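Local coordinates for protein monomethylamine methyltransferase MtmB1 (Methanosarcina barkeri, PDB 1NTH) that catalyses the transfer of the methyl group from monomethylamine to the corrinoid cofactor of its partner protein MtmC in methanogenesis from methylamine, at residues V18-T23 with H81-Y86; I75-T80 with I238-I243; V143-A148 with A192-P197. All blocks are in the same frame, centred on the assembly; numbering follows the deposited sequence.

Contacts 1 and 2 belong to one small mixed sheet, and contact 3 lies on the opposite side of the chain's centre from contact 1. Strands 75-77 and 82-84 are neighbours in that sheet, so contacts 1 and 2 touch, with centres 10 Å apart. Both are partly buried. Contact 1 adds the edge strand 20-21, with polar and backbone links and charged side chains. Contact 2 adds the other outer strand, 237-238, and leads into helix 240-251; it mixes buried aliphatic packing with a carboxylate bond. Contact 3, a buried join of two helix ends, is mainly aliphatic and thioether, with one arginine-to-carbonyl bond. Its centre is about 36 Å from that of contact 2.

Contact 1: V18-T23 with H81-Y86; sequences VGEKCT and HRIVKY
The Arg82 side chain runs past the carbonyls of Glu20 and Gly19 and ends on Gly19 O, where edge strand 20-21 lies antiparallel to strand 82-84 in a small mixed sheet. Arg82 CB starts 3.6 Å from Glu20 O and equally near Gly19 O. CG lies beside the backbone N and anti to the carbonyl carbon (chi1 -70°), and Arg82 CG comes to 3.3 Å from Gly19 O. From CG to NE the chain is extended. CD passes Gly19 O and Gly19 N. Arg82 NE is 4.0 Å from Gly19 O, and CZ stays close to the same carbonyl. At the tip, Arg82 NH1 donates to Gly19 O at 2.7 Å. This bond is somewhat bent (146°), with the acceptor near the guanidinium plane and the donor in the carbonyl plane. Two backbone bonds join the segments: Ile83 N to Glu20 O and, just beyond the strands, Cys22 N to His81 O. Lys21 and Arg82 form a non-hydrogen-bonded pair on one face of the sheet. Lys21 also runs beside His81, pointing the same way. The ring of His81 turns elsewhere, and its ND1 is hydrogen-bonded to Tyr76 OH. On the other face, Ile83 CD1 packs 3.8 Å from Cys22 CB and also meets Cys22 SG. Trp27 and Lys31 of helix 24-42 touch Ile83. His81 and Arg82 both face Cys77, forming a G1 beta bulge. Beside Gly19, a water bridges the strands: it accepts from Glu20 N at 2.9 Å and donates to Ile83 O at 2.7 Å.

Contact 2: I75-T80 with I238-I243; sequences IYCTDT and IDLDAI
Asp79 comes from segment 75-80 to take the N-H of Leu240 at a helix start, where Asp239 is at the N-cap position. Asp79 CG sits beside the backbone N and anti to the carbonyl carbon (chi1 -64°). Asp79 OD2 accepts from Leu240 N at 2.6 Å, in a nearly straight bond of 169°. A water gives OD2 a second link and joins it to Asp241 N and Asp241 OD1; Asp241 OD2 is hydrogen-bonded to Ala210 N. The carboxylate near the helix start would probably interact favourably with the helix dipole. Leu240 CG lies 3.8 Å from Asp79 CB. Leu240 CD2 lies 3.8 Å from Cys77 SG. Leu240 CD1 packs on Asp79 CB and, at 4.2 Å, on Thr80 CG2, whose side chain crosses that of Leu240 at about a right angle. An alanine at Leu240 would probably leave Cys77 SG and Thr80 CG2 without their aliphatic partner and open a gap beside Asp79 CB. Ile238 places CG2 between its backbone N and carbonyl carbon, and Ile238 CG2 meets Ile75 CG2 at 4.0 Å. The side chains of Thr78 and Asp239 run side by side, with Thr78 OG1 3.5 Å from Asp239 CB. The backbones pair in parallel: Ile238 N donates to Tyr76 O, and Thr78 N to Ile238 O. Strand 75-77 lies between 237-238 and the antiparallel strand 82-84, where Ile75 pairs with Val84. Phe12 of helix 9-18 touches both Ile75 and Ile238, while Asn284 and Met288 of helix 271-288 touch Ile75 and Ile238 respectively.

Contact 3: V143-A148 with A192-P197; sequences VHMSYA and AMAGRP
Ala148 and Ala194 meet methyl to methyl, Ala148 CB to Ala194 CB at 3.6 Å, where two helices of this TIM-barrel protein end against each other. Helix 140-148 supplies Ala148, and Ala194 is the first residue beyond helix 174-193. Met145 adds to the join. Its CG lies anti to the backbone N, and Met145 CG packs 4.1 Å from Ala194 CB. In one of its two conformers the chain bends at chi3 (-56°), and Met145 CE lies 3.7 Å from Met193 SD and 3.8 Å from Met193 CE. At the last turn of helix 140-148, Arg196 NH1 donates to Ala148 O at 2.9 Å, with the oxygen only 9° out of the guanidinium plane.

Farther out, Gly195 takes positive phi as the C-prime residue of a Schellman motif that ends helix 174-193. Its N bonds Ala192 O, and Arg196 N bonds Cys191 O. The turn brings the Arg196 side chain back toward the end of helix 140-148. Another subunit reaches the methionines: Arg165 of that subunit packs on Met145 and bonds Met193 O, while its Thr182 packs on Met193. The guanidinium of Arg196 has a further partner, its NH2 being hydrogen-bonded to Val153 O.

Contact 1: V18-T23 with H81-Y86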
loop_
_atom_site.group_PDB
_atom_site.type_symbol
_atom_site.label_atom_id
_atom_site.label_comp_id
_atom_site.label_asym_id
_atom_site.label_seq_id
_atom_site.Cartn_x
_atom_site.Cartn_y
_atom_site.Cartn_z
ATOM N N VAL A 18 18.154 -26.960 28.351
ATOM C CA VAL A 18 18.717 -27.323 29.649
ATOM C C VAL A 18 17.730 -27.961 30.623
ATOM O O VAL A 18 18.063 -28.191 31.788
ATOM C CB VAL A 18 19.338 -26.090 30.335
ATOM C CG1 VAL A 18 20.420 -25.493 29.445
ATOM C CG2 VAL A 18 18.258 -25.054 30.627
ATOM N N GLY A 19 16.522 -28.245 30.148
ATOM C CA GLY A 19 15.517 -28.842 31.008
ATOM C C GLY A 19 15.847 -30.258 31.436
ATOM O O GLY A 19 16.846 -30.833 31.002
ATOM N N GLU A 20 14.999 -30.822 32.290
ATOM C CA GLU A 20 15.184 -32.183 32.785
ATOM C C GLU A 20 15.163 -33.176 31.624
ATOM O O GLU A 20 14.225 -33.181 30.825
ATOM C CB GLU A 20 14.062 -32.530 33.766
ATOM C CG GLU A 20 14.280 -33.818 34.542
ATOM C CD GLU A 20 13.046 -34.251 35.315
ATOM O OE1 GLU A 20 12.331 -33.376 35.844
ATOM O OE2 GLU A 20 12.796 -35.473 35.401
ATOM N N LYS A 21 16.197 -34.010 31.531
ATOM C CA LYS A 21 16.272 -35.009 30.468
ATOM C C LYS A 21 15.204 -36.058 30.753
ATOM O O LYS A 21 14.959 -36.405 31.909
ATOM C CB LYS A 21 17.651 -35.668 30.440
ATOM C CG LYS A 21 18.256 -35.769 29.045
ATOM C CD LYS A 21 17.518 -36.794 28.210
ATOM C CE LYS A 21 18.146 -36.990 26.846
ATOM N NZ LYS A 21 17.445 -38.100 26.145
ATOM N N CYS A 22 14.586 -36.578 29.700
ATOM C CA CYS A 22 13.517 -37.549 29.861
ATOM C C CYS A 22 13.247 -38.244 28.526
ATOM O O CYS A 22 13.287 -37.603 27.478
ATOM C CB CYS A 22 12.277 -36.787 30.357
ATOM S SG CYS A 22 10.695 -37.626 30.306
ATOM N N THR A 23 12.997 -39.553 28.549
ATOM C CA THR A 23 12.713 -40.268 27.307
ATOM C C THR A 23 11.255 -40.005 26.959
ATOM O O THR A 23 10.462 -39.655 27.832
ATOM C CB THR A 23 12.920 -41.793 27.444
ATOM O OG1 THR A 23 11.905 -42.341 28.293
ATOM C CG2 THR A 23 14.291 -42.094 28.033
ATOM N N HIS A 81 14.623 -33.777 23.917
ATOM C CA HIS A 81 14.292 -34.821 24.882
ATOM C C HIS A 81 14.377 -34.283 26.303
ATOM O O HIS A 81 14.783 -34.989 27.228
ATOM C CB HIS A 81 15.237 -36.014 24.710
ATOM C CG HIS A 81 15.165 -36.638 23.354
ATOM N ND1 HIS A 81 14.074 -37.364 22.927
ATOM C CD2 HIS A 81 16.026 -36.603 22.309
ATOM C CE1 HIS A 81 14.266 -37.750 21.677
ATOM N NE2 HIS A 81 15.442 -37.300 21.279
ATOM N N ARG A 82 13.993 -33.020 26.468
ATOM C CA ARG A 82 14.004 -32.372 27.773
ATOM C C ARG A 82 12.641 -31.744 28.044
ATOM O O ARG A 82 11.857 -31.508 27.118
ATOM C CB ARG A 82 15.102 -31.307 27.839
ATOM C CG ARG A 82 16.516 -31.881 27.852
ATOM C CD ARG A 82 17.550 -30.789 27.650
ATOM N NE ARG A 82 18.917 -31.309 27.597
ATOM C CZ ARG A 82 19.705 -31.474 28.655
ATOM N NH1 ARG A 82 19.274 -31.161 29.869
ATOM N NH2 ARG A 82 20.935 -31.945 28.495
ATOM N N ILE A 83 12.373 -31.474 29.315
ATOM C CA ILE A 83 11.101 -30.902 29.738
ATOM C C ILE A 83 11.197 -29.421 30.085
ATOM O O ILE A 83 12.099 -28.999 30.806
ATOM C CB ILE A 83 10.563 -31.649 30.981
ATOM C CG1 ILE A 83 10.399 -33.136 30.659
ATOM C CG2 ILE A 83 9.240 -31.042 31.427
ATOM C CD1 ILE A 83 10.171 -34.010 31.880
ATOM N N VAL A 84 10.260 -28.635 29.561
ATOM C CA VAL A 84 10.216 -27.207 29.849
ATOM C C VAL A 84 9.166 -26.975 30.928
ATOM O O VAL A 84 8.015 -27.389 30.785
ATOM C CB VAL A 84 9.838 -26.383 28.600
ATOM C CG1 VAL A 84 9.614 -24.925 28.988
ATOM C CG2 VAL A 84 10.945 -26.488 27.557
ATOM N N LYS A 85 9.571 -26.313 32.005
ATOM C CA LYS A 85 8.687 -26.023 33.129
ATOM C C LYS A 85 8.324 -24.546 33.213
ATOM O O LYS A 85 9.161 -23.680 32.966
ATOM C CB LYS A 85 9.370 -26.428 34.436
ATOM C CG LYS A 85 9.574 -27.923 34.628
ATOM C CD LYS A 85 8.324 -28.597 35.175
ATOM C CE LYS A 85 8.577 -30.073 35.453
ATOM N NZ LYS A 85 8.223 -30.459 36.847
ATOM N N TYR A 86 7.073 -24.276 33.573
ATOM C CA TYR A 86 6.580 -22.913 33.742
ATOM C C TYR A 86 6.403 -22.669 35.235
ATOM O O TYR A 86 6.362 -23.614 36.024
ATOM C CB TYR A 86 5.199 -22.737 33.103
ATOM C CG TYR A 86 5.112 -23.032 31.630
ATOM C CD1 TYR A 86 4.331 -24.087 31.158
ATOM C CD2 TYR A 86 5.779 -22.240 30.701
ATOM C CE1 TYR A 86 4.214 -24.341 29.798
ATOM C CE2 TYR A 86 5.670 -22.486 29.339
ATOM C CZ TYR A 86 4.886 -23.538 28.894
ATOM O OH TYR A 86 4.778 -23.784 27.547
HETATM O O HOH W 1 12.718 -29.353 33.437
#

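Contact 2: I75-T80 with I238-I243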
loop_
_atom_site.group_PDB
_atom_site.type_symbol
_atom_site.label_atom_id
_atom_site.label_comp_id
_atom_site.label_asym_id
_atom_site.label_seq_id
_atom_site.Cartn_x
_atom_site.Cartn_y
_atom_site.Cartn_z
ATOM N N ILE A 75 6.107 -29.066 29.499
ATOM C CA ILE A 75 5.995 -29.475 28.106
ATOM C C ILE A 75 7.243 -30.229 27.658
ATOM O O ILE A 75 8.365 -29.778 27.881
ATOM C CB ILE A 75 5.809 -28.240 27.185
ATOM C CG1 ILE A 75 4.543 -27.473 27.587
ATOM C CG2 ILE A 75 5.746 -28.677 25.732
ATOM C CD1 ILE A 75 3.249 -28.243 27.387
ATOM N N TYR A 76 7.037 -31.372 27.016
ATOM C CA TYR A 76 8.141 -32.189 26.532
ATOM C C TYR A 76 8.573 -31.725 25.141
ATOM O O TYR A 76 7.740 -31.589 24.243
ATOM C CB TYR A 76 7.706 -33.656 26.452
ATOM C CG TYR A 76 8.825 -34.614 26.102
ATOM C CD1 TYR A 76 9.781 -34.971 27.053
ATOM C CD2 TYR A 76 8.938 -35.149 24.821
ATOM C CE1 TYR A 76 10.823 -35.840 26.736
ATOM C CE2 TYR A 76 9.980 -36.021 24.493
ATOM C CZ TYR A 76 10.916 -36.359 25.457
ATOM O OH TYR A 76 11.944 -37.224 25.147
ATOM N N CYS A 77 9.868 -31.483 24.967
ATOM C CA CYS A 77 10.397 -31.076 23.667
ATOM C C CYS A 77 10.989 -32.321 23.011
ATOM O O CYS A 77 11.967 -32.883 23.505
ATOM C CB CYS A 77 11.478 -30.008 23.823
ATOM S SG CYS A 77 12.189 -29.480 22.232
ATOM N N THR A 78 10.396 -32.742 21.900
ATOM C CA THR A 78 10.841 -33.942 21.197
ATOM C C THR A 78 12.253 -33.900 20.623
ATOM O O THR A 78 12.917 -34.934 20.528
ATOM C CB THR A 78 9.877 -34.301 20.050
ATOM O OG1 THR A 78 9.782 -33.197 19.142
ATOM C CG2 THR A 78 8.496 -34.630 20.597
ATOM N N ASP A 79 12.723 -32.719 20.243
ATOM C CA ASP A 79 14.055 -32.607 19.662
ATOM C C ASP A 79 15.193 -32.642 20.674
ATOM O O ASP A 79 16.264 -33.174 20.384
ATOM C CB ASP A 79 14.147 -31.335 18.818
ATOM C CG ASP A 79 13.213 -31.373 17.626
ATOM O OD1 ASP A 79 13.417 -32.225 16.736
ATOM O OD2 ASP A 79 12.268 -30.561 17.584
ATOM N N THR A 80 14.964 -32.087 21.858
ATOM C CA THR A 80 15.994 -32.059 22.889
ATOM C C THR A 80 15.790 -33.142 23.943
ATOM O O THR A 80 16.678 -33.392 24.761
ATOM C CB THR A 80 16.023 -30.701 23.610
ATOM O OG1 THR A 80 14.793 -30.514 24.322
ATOM C CG2 THR A 80 16.205 -29.570 22.607
ATOM N N ILE A 238 5.906 -30.714 22.121
ATOM C CA ILE A 238 6.153 -29.848 20.973
ATOM C C ILE A 238 7.528 -30.122 20.367
ATOM O O ILE A 238 8.414 -30.674 21.025
ATOM C CB ILE A 238 6.071 -28.353 21.391
ATOM C CG1 ILE A 238 5.880 -27.465 20.158
ATOM C CG2 ILE A 238 7.334 -27.938 22.121
ATOM C CD1 ILE A 238 4.544 -27.657 19.480
ATOM N N ASP A 239 7.697 -29.739 19.106
ATOM C CA ASP A 239 8.966 -29.906 18.403
ATOM C C ASP A 239 9.543 -28.513 18.156
ATOM O O ASP A 239 8.807 -27.525 18.171
ATOM C CB ASP A 239 8.741 -30.630 17.076
ATOM C CG ASP A 239 7.671 -29.970 16.226
ATOM O OD1 ASP A 239 6.521 -29.843 16.695
ATOM O OD2 ASP A 239 7.983 -29.578 15.086
ATOM N N LEU A 240 10.851 -28.426 17.932
ATOM C CA LEU A 240 11.480 -27.127 17.709
ATOM C C LEU A 240 11.039 -26.417 16.429
ATOM O O LEU A 240 11.076 -25.189 16.361
ATOM C CB LEU A 240 13.007 -27.260 17.742
ATOM C CG LEU A 240 13.567 -27.551 19.140
ATOM C CD1 LEU A 240 15.087 -27.570 19.096
ATOM C CD2 LEU A 240 13.084 -26.490 20.121
ATOM N N ASP A 241 10.626 -27.173 15.418
ATOM C CA ASP A 241 10.157 -26.559 14.176
ATOM C C ASP A 241 9.003 -25.606 14.497
ATOM O O ASP A 241 8.951 -24.482 13.990
ATOM C CB ASP A 241 9.679 -27.633 13.192
ATOM C CG ASP A 241 10.753 -28.033 12.193
ATOM O OD1 ASP A 241 11.947 -28.019 12.561
ATOM O OD2 ASP A 241 10.402 -28.373 11.041
ATOM N N ALA A 242 8.086 -26.053 15.349
ATOM C CA ALA A 242 6.937 -25.237 15.729
ATOM C C ALA A 242 7.369 -23.956 16.439
ATOM O O ALA A 242 6.788 -22.890 16.231
ATOM C CB ALA A 242 5.999 -26.039 16.628
ATOM N N ILE A 243 8.391 -24.065 17.280
ATOM C CA ILE A 243 8.891 -22.913 18.024
ATOM C C ILE A 243 9.437 -21.829 17.087
ATOM O O ILE A 243 9.244 -20.631 17.331
ATOM C CB ILE A 243 9.988 -23.352 19.033
ATOM C CG1 ILE A 243 9.398 -24.363 20.024
ATOM C CG2 ILE A 243 10.535 -22.149 19.782
ATOM C CD1 ILE A 243 8.205 -23.852 20.808
HETATM O O HOH W 2 11.617 -29.904 14.981
#

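Contact 3: V143-A148 with A192-P197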
loop_
_atom_site.group_PDB
_atom_site.type_symbol
_atom_site.label_atom_id
_atom_site.label_comp_id
_atom_site.label_asym_id
_atom_site.label_seq_id
_atom_site.Cartn_x
_atom_site.Cartn_y
_atom_site.Cartn_z
ATOM N N VAL A 143 -13.134 -26.906 -5.659
ATOM C CA VAL A 143 -13.473 -27.445 -4.350
ATOM C C VAL A 143 -13.581 -26.341 -3.303
ATOM O O VAL A 143 -14.535 -26.303 -2.527
ATOM C CB VAL A 143 -12.432 -28.484 -3.881
ATOM C CG1 VAL A 143 -12.642 -28.811 -2.411
ATOM C CG2 VAL A 143 -12.566 -29.755 -4.719
ATOM N N HIS A 144 -12.611 -25.436 -3.273
ATOM C CA HIS A 144 -12.682 -24.372 -2.285
ATOM C C HIS A 144 -13.803 -23.397 -2.608
ATOM O O HIS A 144 -14.410 -22.818 -1.704
ATOM C CB HIS A 144 -11.338 -23.658 -2.161
ATOM C CG HIS A 144 -10.293 -24.487 -1.481
ATOM N ND1 HIS A 144 -9.538 -25.426 -2.149
ATOM C CD2 HIS A 144 -9.935 -24.571 -0.178
ATOM C CE1 HIS A 144 -8.758 -26.054 -1.285
ATOM N NE2 HIS A 144 -8.980 -25.555 -0.083
ATOM N N MET A 145 -14.096 -23.227 -3.893
ATOM C CA MET A 145 -15.178 -22.336 -4.286
ATOM C C MET A 145 -16.499 -22.854 -3.728
ATOM O O MET A 145 -17.401 -22.072 -3.435
ATOM C CB MET A 145 -15.255 -22.207 -5.812
ATOM C CG MET A 145 -15.845 -20.880 -6.271
ATOM S SD MET A 145 -16.027 -20.724 -8.060
ATOM C CE MET A 145 -14.355 -21.034 -8.619
ATOM N N SER A 146 -16.619 -24.171 -3.582
ATOM C CA SER A 146 -17.860 -24.742 -3.072
ATOM C C SER A 146 -18.158 -24.278 -1.649
ATOM O O SER A 146 -19.293 -24.379 -1.186
ATOM C CB SER A 146 -17.839 -26.277 -3.141
ATOM O OG SER A 146 -17.059 -26.856 -2.110
ATOM N N TYR A 147 -17.142 -23.771 -0.954
ATOM C CA TYR A 147 -17.340 -23.268 0.398
ATOM C C TYR A 147 -17.594 -21.769 0.356
ATOM O O TYR A 147 -18.483 -21.266 1.044
ATOM C CB TYR A 147 -16.122 -23.548 1.282
ATOM C CG TYR A 147 -15.849 -25.016 1.477
ATOM C CD1 TYR A 147 -15.104 -25.733 0.546
ATOM C CD2 TYR A 147 -16.347 -25.693 2.593
ATOM C CE1 TYR A 147 -14.854 -27.090 0.719
ATOM C CE2 TYR A 147 -16.105 -27.052 2.774
ATOM C CZ TYR A 147 -15.356 -27.742 1.836
ATOM O OH TYR A 147 -15.081 -29.078 2.020
ATOM N N ALA A 148 -16.820 -21.062 -0.466
ATOM C CA ALA A 148 -16.973 -19.612 -0.581
ATOM C C ALA A 148 -18.348 -19.242 -1.125
ATOM O O ALA A 148 -18.881 -18.187 -0.798
ATOM C CB ALA A 148 -15.885 -19.034 -1.481
ATOM N N ALA A 192 -12.503 -15.045 -4.677
ATOM C CA ALA A 192 -12.801 -13.900 -5.533
ATOM C C ALA A 192 -13.826 -14.281 -6.598
ATOM O O ALA A 192 -14.730 -13.500 -6.914
ATOM C CB ALA A 192 -11.531 -13.396 -6.190
ATOM N N MET A 193 -13.687 -15.482 -7.154
ATOM C CA MET A 193 -14.621 -15.947 -8.174
ATOM C C MET A 193 -16.017 -16.144 -7.598
ATOM O O MET A 193 -17.010 -16.109 -8.328
ATOM C CB MET A 193 -14.118 -17.247 -8.809
ATOM C CG MET A 193 -12.947 -17.021 -9.754
ATOM S SD MET A 193 -12.483 -18.513 -10.647
ATOM C CE MET A 193 -13.958 -18.773 -11.593
ATOM N N ALA A 194 -16.091 -16.341 -6.284
ATOM C CA ALA A 194 -17.372 -16.512 -5.605
ATOM C C ALA A 194 -17.910 -15.154 -5.150
ATOM O O ALA A 194 -18.910 -15.082 -4.437
ATOM C CB ALA A 194 -17.214 -17.442 -4.407
ATOM N N GLY A 195 -17.230 -14.085 -5.557
ATOM C CA GLY A 195 -17.656 -12.742 -5.196
ATOM C C GLY A 195 -17.285 -12.306 -3.790
ATOM O O GLY A 195 -17.887 -11.384 -3.240
ATOM N N ARG A 196 -16.280 -12.956 -3.208
ATOM C CA ARG A 196 -15.854 -12.630 -1.849
ATOM C C ARG A 196 -14.324 -12.646 -1.791
ATOM O O ARG A 196 -13.726 -13.456 -1.080
ATOM C CB ARG A 196 -16.444 -13.666 -0.886
ATOM C CG ARG A 196 -17.950 -13.862 -1.076
ATOM C CD ARG A 196 -18.483 -15.017 -0.240
ATOM N NE ARG A 196 -18.448 -14.722 1.190
ATOM C CZ ARG A 196 -18.741 -15.603 2.142
ATOM N NH1 ARG A 196 -19.093 -16.843 1.818
ATOM N NH2 ARG A 196 -18.687 -15.243 3.417
ATOM N N PRO A 197 -13.676 -11.726 -2.522
ATOM C CA PRO A 197 -12.213 -11.609 -2.595
ATOM C C PRO A 197 -11.477 -11.480 -1.263
ATOM O O PRO A 197 -10.335 -11.932 -1.133
ATOM C CB PRO A 197 -11.996 -10.361 -3.460
ATOM C CG PRO A 197 -13.285 -10.200 -4.211
ATOM C CD PRO A 197 -14.326 -10.595 -3.212
#